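Local coordinates for carbohydrate binding protein, putative, cbp2D (PDB 7B21) that carries a covalently attached heme c in its cytochrome c-type domain and probably transfers electrons, in a larger protein that probably also binds polysaccharide, at residues L13-Q17 with T18-C22. Sequence-based numbering, arbitrary orientation.
Sequences LWNTQ and TCVAC. With HEC (heme c), chain B.
Cys19 lays its CB on one face of the Trp14 indole, 3.4 Å from the centroid of the six-membered ring and 12° off its normal, a close CH-pi contact. The same cysteine is joined to heme c through its SG, 1.8 Å from heme CAB; the indole thus packs against one of the two cysteines that bind the heme covalently. Its sulfur lies oblique to the ring, in a sulfur-aromatic contact. With CG anti to the backbone N (chi1 177°), the indole is carried alongside the first turn of helix 19-23, Cys19 CB and Val20 N over the same face; Trp14 CZ3 comes 3.8 Å from the heme methyl CMB. Cys22, one helical turn beyond Cys19, makes the second thioether, and together with His23, the axial iron ligand, these cysteines form the CXXCH signature of c-type cytochromes.

Backbone bonds shape the turn between the helices. Thr18 N donates to Asn15 O at 3.0 Å, and Val20 N reaches Trp14 O at 3.2 Å. The positive phi of Thr18 (80°), just after Gln17 leaves helical geometry, bends the chain from one helix into the next. A side-chain-to-backbone bond is added by Thr18 OG1, which donates to Gln17 O at 2.6 Å.

Val20 packs its CB against the indole, 4.0 Å from Trp14 CD1, and its side chain crosses that of Asn15 obliquely, with Asn15 ND2 3.5 Å from Val20 CB. The Trp14 NE1 N-H is taken by Gly24 O.

The contact links the end of helix 7-16 to helix 19-23, while Leu13 and Trp14 rest on Ile82 of helix 76-86 and the indole also meets Phe85 of that helix and, edge-to-face, Trp89.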
ATOM      1  N   LEU A  13       3.216   3.353   8.880  1.00  8.63           N
ATOM      2  CA  LEU A  13       2.787   4.298   7.823  1.00  8.61           C
ATOM      3  C   LEU A  13       1.461   3.864   7.200  1.00  7.62           C
ATOM      4  O   LEU A  13       0.692   4.723   6.758  1.00  8.02           O
ATOM      5  CB  LEU A  13       3.880   4.391   6.759  1.00  8.65           C
ATOM      6  CG  LEU A  13       5.146   5.103   7.207  1.00  9.72           C
ATOM      7  CD1 LEU A  13       6.305   4.765   6.279  1.00 11.88           C
ATOM      8  CD2 LEU A  13       4.912   6.619   7.249  1.00 12.62           C
ATOM      9  N   TRP A  14       1.179   2.585   7.180  1.00  7.59           N
ATOM     10  CA  TRP A  14      -0.093   2.074   6.701  1.00  7.23           C
ATOM     11  C   TRP A  14      -1.240   2.794   7.403  1.00  7.28           C
ATOM     12  O   TRP A  14      -2.304   3.049   6.799  1.00  7.63           O
ATOM     13  CB  TRP A  14      -0.125   0.576   6.977  1.00  7.13           C
ATOM     14  CG  TRP A  14      -1.405  -0.063   6.605  1.00  7.03           C
ATOM     15  CD1 TRP A  14      -2.428  -0.396   7.441  1.00  7.62           C
ATOM     16  CD2 TRP A  14      -1.867  -0.342   5.272  1.00  6.51           C
ATOM     17  NE1 TRP A  14      -3.489  -0.863   6.715  1.00  6.85           N
ATOM     18  CE2 TRP A  14      -3.159  -0.850   5.390  1.00  6.00           C
ATOM     19  CE3 TRP A  14      -1.280  -0.243   4.007  1.00  7.61           C
ATOM     20  CZ2 TRP A  14      -3.902  -1.196   4.272  1.00  7.30           C
ATOM     21  CZ3 TRP A  14      -2.012  -0.597   2.900  1.00  7.53           C
ATOM     22  CH2 TRP A  14      -3.327  -1.028   3.039  1.00  7.70           C
ATOM     23  N   ASN A  15      -1.069   3.029   8.709  1.00  8.11           N
ATOM     24  CA  ASN A  15      -2.077   3.748   9.494  1.00  8.79           C
ATOM     25  C   ASN A  15      -1.935   5.261   9.319  1.00  8.66           C
ATOM     26  O   ASN A  15      -2.940   5.931   9.057  1.00  9.80           O
ATOM     27  CB  ASN A  15      -1.953   3.355  10.953  1.00 10.00           C
ATOM     28  CG  ASN A  15      -2.184   1.884  11.183  1.00 10.88           C
ATOM     29  OD1 ASN A  15      -1.399   1.192  11.870  1.00 17.30           O
ATOM     30  ND2 ASN A  15      -3.236   1.390  10.640  1.00 10.57           N
ATOM     31  N   THR A  16      -0.747   5.802   9.521  1.00  9.52           N
ATOM     32  CA  THR A  16      -0.611   7.260   9.560  1.00 10.70           C
ATOM     33  C   THR A  16      -0.863   7.905   8.202  1.00  9.45           C
ATOM     34  O   THR A  16      -1.248   9.054   8.152  1.00 11.56           O
ATOM     35  CB  THR A  16       0.733   7.684  10.151  1.00 12.16           C
ATOM     36  OG1 THR A  16       1.769   7.269   9.262  1.00 11.69           O
ATOM     37  CG2 THR A  16       0.956   7.151  11.561  1.00 13.45           C
ATOM     38  N   GLN A  17      -0.637   7.164   7.124  1.00  8.14           N
ATOM     39  CA  GLN A  17      -0.911   7.672   5.762  1.00  8.50           C
ATOM     40  C   GLN A  17      -2.318   7.337   5.292  1.00  7.90           C
ATOM     41  O   GLN A  17      -2.627   7.603   4.138  1.00  8.42           O
ATOM     42  CB  GLN A  17       0.143   7.163   4.809  1.00  9.66           C
ATOM     43  CG  GLN A  17       1.568   7.510   5.255  1.00 14.35           C
ATOM     44  CD  GLN A  17       1.872   8.903   5.773  1.00 19.54           C
ATOM     45  OE1 GLN A  17       1.919   9.809   4.984  1.00 25.02           O
ATOM     46  NE2 GLN A  17       2.034   9.078   7.094  1.00 21.26           N
ATOM     47  N   THR A  18      -3.152   6.784   6.188  1.00  7.11           N
ATOM     48  CA  THR A  18      -4.593   6.618   6.065  1.00  6.75           C
ATOM     49  C   THR A  18      -4.985   5.427   5.211  1.00  6.49           C
ATOM     50  O   THR A  18      -6.201   5.213   5.014  1.00  7.03           O
ATOM     51  CB  THR A  18      -5.356   7.871   5.595  1.00  7.30           C
ATOM     52  OG1 THR A  18      -5.239   8.044   4.174  1.00  8.17           O
ATOM     53  CG2 THR A  18      -4.932   9.105   6.346  1.00  8.15           C
ATOM     54  N   CYS A  19      -4.045   4.616   4.746  1.00  6.27           N
ATOM     55  CA  CYS A  19      -4.363   3.436   3.921  1.00  6.05           C
ATOM     56  C   CYS A  19      -5.408   2.539   4.585  1.00  6.34           C
ATOM     57  O   CYS A  19      -6.303   2.024   3.921  1.00  6.55           O
ATOM     58  CB  CYS A  19      -3.099   2.616   3.673  1.00  6.37           C
ATOM     59  SG  CYS A  19      -1.589   3.550   3.367  1.00  6.39           S
ATOM     60  N   VAL A  20      -5.275   2.411   5.904  1.00  6.14           N
ATOM     61  CA  VAL A  20      -6.172   1.599   6.727  1.00  6.33           C
ATOM     62  C   VAL A  20      -7.634   1.972   6.498  1.00  6.17           C
ATOM     63  O   VAL A  20      -8.504   1.119   6.613  1.00  6.87           O
ATOM     64  CB  VAL A  20      -5.758   1.735   8.199  1.00  7.35           C
ATOM     65  CG1 VAL A  20      -5.806   3.177   8.685  1.00  7.45           C
ATOM     66  CG2 VAL A  20      -6.562   0.826   9.104  1.00  8.76           C
ATOM     67  N   ALA A  21      -7.940   3.243   6.284  1.00  6.22           N
ATOM     68  CA  ALA A  21      -9.350   3.641   6.169  1.00  6.54           C
ATOM     69  C   ALA A  21     -10.021   2.888   5.030  1.00  6.40           C
ATOM     70  O   ALA A  21     -11.140   2.381   5.179  1.00  7.22           O
ATOM     71  CB  ALA A  21      -9.432   5.119   5.951  1.00  7.05           C
ATOM     72  N   CYS A  22      -9.395   2.849   3.839  1.00  6.35           N
ATOM     73  CA  CYS A  22     -10.019   2.271   2.663  1.00  6.39           C
ATOM     74  C   CYS A  22      -9.715   0.786   2.530  1.00  6.68           C
ATOM     75  O   CYS A  22     -10.510   0.085   1.924  1.00  9.68           O
ATOM     76  CB  CYS A  22      -9.624   3.010   1.416  1.00  6.84           C
ATOM     77  SG  CYS A  22     -10.261   4.707   1.481  1.00  6.99           S
TER
HETATM   78 FE   HEC B 101      -5.389   2.387  -2.173  1.00  5.78          FE
HETATM   79  CHA HEC B 101      -5.950   0.509  -4.952  1.00  6.14           C
HETATM   80  CHB HEC B 101      -2.378   0.900  -1.758  1.00  5.60           C
HETATM   81  CHC HEC B 101      -4.757   4.463   0.439  1.00  5.98           C
HETATM   82  CHD HEC B 101      -8.539   3.627  -2.395  1.00  5.95           C
HETATM   83  NA  HEC B 101      -4.386   0.994  -3.143  1.00  6.27           N
HETATM   84  C1A HEC B 101      -4.804   0.245  -4.229  1.00  5.75           C
HETATM   85  C2A HEC B 101      -3.877  -0.800  -4.514  1.00  6.01           C
HETATM   86  C3A HEC B 101      -2.858  -0.669  -3.655  1.00  5.82           C
HETATM   87  C4A HEC B 101      -3.182   0.443  -2.780  1.00  5.75           C
HETATM   88  CMA HEC B 101      -1.582  -1.448  -3.589  1.00  6.68           C
HETATM   89  CAA HEC B 101      -4.023  -1.847  -5.596  1.00  6.69           C
HETATM   90  CBA HEC B 101      -4.782  -3.084  -5.060  1.00  7.79           C
HETATM   91  CGA HEC B 101      -4.883  -4.243  -5.979  1.00  7.54           C
HETATM   92  O1A HEC B 101      -4.341  -4.214  -7.091  1.00  8.74           O
HETATM   93  O2A HEC B 101      -5.502  -5.267  -5.529  1.00  8.32           O
HETATM   94  NB  HEC B 101      -3.844   2.653  -0.916  1.00  5.27           N
HETATM   95  C1B HEC B 101      -2.678   1.937  -0.897  1.00  5.64           C
HETATM   96  C2B HEC B 101      -1.807   2.433   0.122  1.00  5.52           C
HETATM   97  C3B HEC B 101      -2.436   3.486   0.720  1.00  5.62           C
HETATM   98  C4B HEC B 101      -3.762   3.570   0.073  1.00  5.73           C
HETATM   99  CMB HEC B 101      -0.452   1.903   0.455  1.00  6.15           C
HETATM  100  CAB HEC B 101      -1.933   4.398   1.779  1.00  6.18           C
HETATM  101  CBB HEC B 101      -0.685   5.150   1.405  1.00  7.12           C
HETATM  102  NC  HEC B 101      -6.420   3.762  -1.179  1.00  5.93           N
HETATM  103  C1C HEC B 101      -6.028   4.490  -0.099  1.00  5.75           C
HETATM  104  C2C HEC B 101      -7.100   5.276   0.422  1.00  6.07           C
HETATM  105  C3C HEC B 101      -8.206   4.977  -0.321  1.00  6.04           C
HETATM  106  C4C HEC B 101      -7.778   4.073  -1.345  1.00  5.79           C
HETATM  107  CMC HEC B 101      -6.997   6.149   1.645  1.00  7.16           C
HETATM  108  CAC HEC B 101      -9.620   5.418  -0.120  1.00  6.51           C
HETATM  109  CBC HEC B 101      -9.877   6.864  -0.045  1.00  8.15           C
HETATM  110  ND  HEC B 101      -6.901   2.179  -3.467  1.00  5.80           N
HETATM  111  C1D HEC B 101      -8.110   2.800  -3.419  1.00  5.75           C
HETATM  112  C2D HEC B 101      -8.882   2.499  -4.614  1.00  6.92           C
HETATM  113  C3D HEC B 101      -8.143   1.679  -5.368  1.00  6.66           C
HETATM  114  C4D HEC B 101      -6.908   1.427  -4.617  1.00  6.29           C
HETATM  115  CMD HEC B 101     -10.256   3.028  -4.902  1.00  8.09           C
HETATM  116  CAD HEC B 101      -8.407   1.213  -6.761  1.00  7.40           C
HETATM  117  CBD HEC B 101      -7.647   2.175  -7.763  1.00  7.83           C
HETATM  118  CGD HEC B 101      -7.969   1.931  -9.204  1.00  8.78           C
HETATM  119  O1D HEC B 101      -7.254   1.143  -9.875  1.00  8.88           O
HETATM  120  O2D HEC B 101      -8.968   2.539  -9.693  1.00 11.36           O